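PDB 2BKL: prolyl endopeptidase from Myxococcus xanthus, which probably cleaves oligopeptides on the carboxyl side of proline, and less readily alanine, as a serine peptidase of the prolyl oligopeptidase family. Local coordinates for residues K91-L96 with A654-K659. Numbering follows the deposited sequence.
Sequences KEKAIL and ADQVAK
Glu92 meets the first turn of helix 657-674 with its carboxylate. OE1 of Glu92 accepts the backbone N-H of Ala658 on its syn lone pair, at 2.7 Å and almost straight (173°). The chain bends at chi2 (-63°), which turns CD toward the helix start. OE2 of Glu92 hydrogen-bonds to Tyr68 OH. The negative group at the amino end of the helix would probably be favoured by the helix dipole. Glu92 also uses its backbone: its O takes the N-H of Val657 at 3.2 Å. CG2 of Val657 packs 3.5 Å from that O.

The contact joins the two domains of a prolyl oligopeptidase. Residues 91-96 lead into strand 95-100 of a four-stranded propeller sheet. Residues 654-656 follow His651, which probably belongs to the Ser-His-Asp triad, as loop. Gln656 is the N-cap, and 657-659 begin the last helix of the alpha/beta-hydrolase domain.

The tight part is at Lys93, which is buried. Its CG lies 3.2 Å from Asp655 O. Its NZ donates a hydrogen bond to Asp655 O at 2.7 Å, from above the carbonyl plane. NZ also forms a salt bridge with Asp655 OD2 at 3.2 Å, from above the carboxylate plane. NZ hydrogen-bonds to Gly119 O and Ser122 OG as well, and Ser122 OG hydrogen-bonds to Asp655 OD2. A methionine in place of Lys93 would probably leave the Asp655 carboxylate without its charge partner and the Asp655 carbonyl without this donor.

The other carboxylate oxygen of Asp655 faces a looser, watery side. There OD1 accepts a hydrogen bond from each of two waters. One also donates to Glu92 O, and the other accepts the N-H of Ala94.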
# COMPACT_ATOMS: atom_id res chain seq x y z
N LYS A 91 -16.05 4.99 17.97
CA LYS A 91 -16.36 3.99 16.96
C LYS A 91 -15.09 3.23 16.51
O LYS A 91 -13.99 3.80 16.41
CB LYS A 91 -17.01 4.64 15.73
CG LYS A 91 -18.29 5.42 15.99
CD LYS A 91 -19.45 4.53 16.37
CE LYS A 91 -20.77 5.32 16.27
NZ LYS A 91 -21.91 4.61 16.88
N GLU A 92 -15.28 1.97 16.18
CA GLU A 92 -14.17 1.09 15.78
C GLU A 92 -13.78 1.18 14.31
O GLU A 92 -12.64 0.84 13.98
CB GLU A 92 -14.49 -0.36 16.15
CG GLU A 92 -14.53 -0.58 17.67
CD GLU A 92 -13.21 -0.33 18.31
OE1 GLU A 92 -12.25 -0.87 17.80
OE2 GLU A 92 -13.13 0.40 19.31
N LYS A 93 -14.70 1.62 13.46
CA LYS A 93 -14.52 1.77 12.02
C LYS A 93 -15.06 3.12 11.58
O LYS A 93 -16.00 3.64 12.19
CB LYS A 93 -15.29 0.67 11.28
CG LYS A 93 -14.80 -0.74 11.54
CD LYS A 93 -15.65 -1.73 10.73
CE LYS A 93 -15.41 -3.16 11.06
NZ LYS A 93 -14.04 -3.58 10.71
N ALA A 94 -14.49 3.65 10.50
CA ALA A 94 -14.99 4.86 9.88
C ALA A 94 -16.35 4.65 9.22
O ALA A 94 -16.70 3.54 8.86
CB ALA A 94 -14.02 5.34 8.85
N ILE A 95 -17.09 5.75 9.07
CA ILE A 95 -18.46 5.75 8.59
C ILE A 95 -18.60 6.69 7.40
O ILE A 95 -18.07 7.80 7.45
CB ILE A 95 -19.37 6.22 9.78
CG1 ILE A 95 -19.29 5.21 10.93
CG2 ILE A 95 -20.82 6.47 9.34
CD1 ILE A 95 -20.04 5.62 12.17
N LEU A 96 -19.36 6.29 6.39
CA LEU A 96 -19.65 7.10 5.21
C LEU A 96 -20.92 7.93 5.45
O LEU A 96 -21.95 7.39 5.80
CB LEU A 96 -19.85 6.20 3.99
CG LEU A 96 -20.13 6.96 2.69
CD1 LEU A 96 -19.00 7.87 2.30
CD2 LEU A 96 -20.40 6.00 1.53
N ALA A 654 -7.17 -5.81 10.91
CA ALA A 654 -8.54 -6.17 11.25
C ALA A 654 -9.51 -5.01 11.08
O ALA A 654 -10.71 -5.21 11.21
CB ALA A 654 -8.61 -6.69 12.70
N ASP A 655 -9.01 -3.81 10.81
CA ASP A 655 -9.88 -2.63 10.68
C ASP A 655 -10.75 -2.40 11.91
O ASP A 655 -11.96 -2.19 11.80
CB ASP A 655 -10.78 -2.76 9.44
CG ASP A 655 -11.58 -1.51 9.15
OD1 ASP A 655 -11.16 -0.37 9.46
OD2 ASP A 655 -12.66 -1.62 8.54
N GLN A 656 -10.11 -2.43 13.07
CA GLN A 656 -10.75 -2.24 14.36
C GLN A 656 -9.75 -1.46 15.19
O GLN A 656 -8.66 -1.98 15.49
CB GLN A 656 -11.01 -3.58 15.06
CG GLN A 656 -12.19 -4.38 14.54
CD GLN A 656 -13.52 -3.76 14.95
OE1 GLN A 656 -14.11 -3.04 14.18
NE2 GLN A 656 -13.98 -4.04 16.17
N VAL A 657 -10.11 -0.25 15.63
CA VAL A 657 -9.18 0.57 16.38
C VAL A 657 -8.68 -0.14 17.62
O VAL A 657 -7.48 -0.08 17.95
CB VAL A 657 -9.78 1.94 16.76
CG1 VAL A 657 -8.78 2.74 17.60
CG2 VAL A 657 -10.12 2.73 15.52
N ALA A 658 -9.58 -0.78 18.36
CA ALA A 658 -9.13 -1.50 19.56
C ALA A 658 -8.04 -2.53 19.29
O ALA A 658 -7.14 -2.72 20.13
CB ALA A 658 -10.33 -2.19 20.25
N LYS A 659 -8.13 -3.22 18.16
CA LYS A 659 -7.11 -4.20 17.79
C LYS A 659 -5.81 -3.54 17.35
O LYS A 659 -4.71 -4.06 17.63
CB LYS A 659 -7.64 -5.15 16.72
CG LYS A 659 -8.80 -6.06 17.22
CD LYS A 659 -8.54 -6.80 18.53
CE LYS A 659 -9.69 -7.73 18.88
NZ LYS A 659 -10.99 -7.02 19.05
O HOH W 1 -10.81 0.84 11.99
O HOH W 2 -12.55 1.95 8.97